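Side-chain contact in myosin-2 (PDB 6IXO), which moves organelles and other cargo along actin cables in budding yeast, gripping their receptors with the globular tail domain that forms this chain: residues Y200-I205 with N261-R266. Residues are numbered along the deposited sequence; the frame is centred on the assembly and turned at random. Where two conformers were deposited one is given.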
loop_
_atom_site.group_PDB
_atom_site.type_symbol
_atom_site.label_atom_id
_atom_site.label_comp_id
_atom_site.label_asym_id
_atom_site.label_seq_id
_atom_site.Cartn_x
_atom_site.Cartn_y
_atom_site.Cartn_z
ATOM N N TYR A 200 -1.362 10.568 -19.619
ATOM C CA TYR A 200 -1.977 9.541 -18.741
ATOM C C TYR A 200 -3.503 9.611 -18.861
ATOM O O TYR A 200 -4.089 10.697 -18.905
ATOM C CB TYR A 200 -1.564 9.697 -17.287
ATOM C CG TYR A 200 -0.083 9.539 -17.102
ATOM C CD1 TYR A 200 0.516 8.302 -17.254
ATOM C CD2 TYR A 200 0.724 10.640 -16.827
ATOM C CE1 TYR A 200 1.884 8.151 -17.105
ATOM C CE2 TYR A 200 2.086 10.503 -16.695
ATOM C CZ TYR A 200 2.661 9.258 -16.833
ATOM O OH TYR A 200 4.019 9.116 -16.693
ATOM N N THR A 201 -4.137 8.448 -18.947
ATOM C CA THR A 201 -5.602 8.364 -19.074
ATOM C C THR A 201 -6.158 7.511 -17.947
ATOM O O THR A 201 -5.399 6.851 -17.242
ATOM C CB THR A 201 -6.025 7.752 -20.396
ATOM O OG1 THR A 201 -5.587 6.395 -20.433
ATOM C CG2 THR A 201 -5.400 8.521 -21.586
ATOM N N MET A 202 -7.476 7.492 -17.810
ATOM C CA MET A 202 -8.128 6.645 -16.820
ATOM C C MET A 202 -7.731 5.196 -16.971
ATOM O O MET A 202 -7.684 4.461 -15.975
ATOM C CB MET A 202 -9.647 6.755 -16.923
ATOM C CG MET A 202 -10.193 8.029 -16.403
ATOM S SD MET A 202 -9.512 8.424 -14.788
ATOM C CE MET A 202 -10.117 7.104 -13.700
ATOM N N ASP A 203 -7.460 4.751 -18.195
ATOM C CA ASP A 203 -6.964 3.379 -18.336
ATOM C C ASP A 203 -5.678 3.138 -17.563
ATOM O O ASP A 203 -5.441 2.039 -17.065
ATOM C CB ASP A 203 -6.733 3.035 -19.796
ATOM C CG ASP A 203 -8.025 2.687 -20.508
ATOM O OD1 ASP A 203 -8.961 2.179 -19.832
ATOM O OD2 ASP A 203 -8.091 2.922 -21.726
ATOM N N ASP A 204 -4.828 4.150 -17.481
ATOM C CA ASP A 204 -3.590 3.966 -16.757
ATOM C C ASP A 204 -3.880 3.871 -15.278
ATOM O O ASP A 204 -3.192 3.139 -14.561
ATOM C CB ASP A 204 -2.604 5.092 -17.012
ATOM C CG ASP A 204 -2.228 5.198 -18.468
ATOM O OD1 ASP A 204 -1.874 4.166 -19.070
ATOM O OD2 ASP A 204 -2.362 6.311 -19.015
ATOM N N ILE A 205 -4.872 4.632 -14.825
ATOM C CA ILE A 205 -5.236 4.613 -13.410
ATOM C C ILE A 205 -5.873 3.277 -13.032
ATOM O O ILE A 205 -5.586 2.694 -11.966
ATOM C CB ILE A 205 -6.219 5.760 -13.073
ATOM C CG1 ILE A 205 -5.556 7.110 -13.378
ATOM C CG2 ILE A 205 -6.616 5.710 -11.607
ATOM C CD1 ILE A 205 -4.174 7.315 -12.637
ATOM N N ASN A 261 -17.455 13.189 -14.790
ATOM C CA ASN A 261 -18.387 12.136 -14.378
ATOM C C ASN A 261 -17.912 10.805 -14.949
ATOM O O ASN A 261 -17.788 9.826 -14.208
ATOM C CB ASN A 261 -19.828 12.470 -14.838
ATOM C CG ASN A 261 -20.783 11.275 -14.710
ATOM O OD1 ASN A 261 -20.655 10.469 -13.826
ATOM N ND2 ASN A 261 -21.719 11.162 -15.626
ATOM N N TYR A 262 -17.607 10.769 -16.246
ATOM C CA TYR A 262 -17.239 9.487 -16.876
ATOM C C TYR A 262 -15.906 8.986 -16.299
ATOM O O TYR A 262 -15.745 7.788 -16.044
ATOM C CB TYR A 262 -17.122 9.621 -18.396
ATOM C CG TYR A 262 -18.436 9.842 -19.116
ATOM C CD1 TYR A 262 -19.646 9.692 -18.457
ATOM C CD2 TYR A 262 -18.456 10.214 -20.465
ATOM C CE1 TYR A 262 -20.869 9.892 -19.147
ATOM C CE2 TYR A 262 -19.644 10.436 -21.145
ATOM C CZ TYR A 262 -20.859 10.271 -20.493
ATOM O OH TYR A 262 -22.052 10.453 -21.199
ATOM N N ASN A 263 -14.954 9.892 -16.096
ATOM C CA ASN A 263 -13.674 9.461 -15.488
ATOM C C ASN A 263 -13.836 8.865 -14.094
ATOM O O ASN A 263 -13.349 7.739 -13.775
ATOM C CB ASN A 263 -12.723 10.658 -15.438
ATOM C CG ASN A 263 -12.210 11.049 -16.802
ATOM O OD1 ASN A 263 -12.391 10.300 -17.778
ATOM N ND2 ASN A 263 -11.531 12.236 -16.892
ATOM N N VAL A 264 -14.511 9.604 -13.233
ATOM C CA VAL A 264 -14.723 9.194 -11.852
ATOM C C VAL A 264 -15.611 7.954 -11.700
ATOM O O VAL A 264 -15.354 7.062 -10.857
ATOM C CB VAL A 264 -15.344 10.368 -11.042
ATOM C CG1 VAL A 264 -15.525 10.007 -9.594
ATOM C CG2 VAL A 264 -14.411 11.558 -11.129
ATOM N N THR A 265 -16.676 7.880 -12.497
ATOM C CA THR A 265 -17.564 6.735 -12.399
ATOM C C THR A 265 -16.781 5.470 -12.721
ATOM O O THR A 265 -17.003 4.415 -12.106
ATOM C CB THR A 265 -18.771 6.879 -13.371
ATOM O OG1 THR A 265 -19.466 8.076 -13.013
ATOM C CG2 THR A 265 -19.729 5.682 -13.267
ATOM N N ARG A 266 -15.868 5.529 -13.676
ATOM C CA ARG A 266 -15.141 4.302 -14.026
ATOM C C ARG A 266 -14.338 3.808 -12.817
ATOM O O ARG A 266 -14.238 2.617 -12.571
ATOM C CB ARG A 266 -14.222 4.528 -15.223
ATOM C CG ARG A 266 -14.985 4.687 -16.567
ATOM C CD ARG A 266 -14.070 5.262 -17.656
ATOM N NE ARG A 266 -12.962 4.367 -18.016
ATOM C CZ ARG A 266 -12.006 4.690 -18.885
ATOM N NH1 ARG A 266 -12.029 5.875 -19.492
ATOM N NH2 ARG A 266 -11.038 3.833 -19.160
HETATM O O HOH W 1 -8.983 5.799 -20.776
#
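R266 NH2 has two partners at the start of helix 202-218, in one of the two conformers of this arginine. R266 NH2 forms a salt bridge to D203 OD1 at 2.7 Å and gives a hydrogen bond to a water at 3.3 Å. The same water accepts from the backbone N of D203, so it links the guanidinium to the first turn of the helix. D203 OD1 and the water both lie at the guanidinium edge, near its plane. The carboxylate plane is turned 72° from the guanidinium plane, so the two groups do not make the flat, two-pronged pairing. OD1 alone of the two oxygens makes the salt bridge; D203 OD2 stays 4.0 Å from R266 NH2. The bend at chi3 (65°) swings the guanidinium over M202 CB toward the D203 carboxylate.

M202 lies beneath this polar bridge. M202 CB covers one face of the guanidinium, nearer the rim than the middle, 3.6 Å from R266 NH1. The chain then bends at chi2 (-48°) and again at chi3, which curls it against helix 254-273. M202 CG packs 3.4 Å from N263 OD1, and M202 CE ends 3.3 Å from the backbone O of N263. N263 turns its polar end to the last turn of helix 134-180 and the residues after it: ND2 gives a hydrogen bond to V178 O, and S183 OG is a weak partner of OD1. M202 also touches V178, so three parts of the helical tail domain meet here.

T201, the N-cap of helix 202-218, forms a capping box with D204, in which T201 N donates to D204 OD2 at 2.8 Å. D203 sits in the first turn, where its negative charge would suit the helix dipole. The contact thus joins two helices through a direct charge pair above a buried methionine, beside a water that ties the arginine to the helix backbone; with two arginine conformers, the carboxylate probably offsets its charge only part of the time.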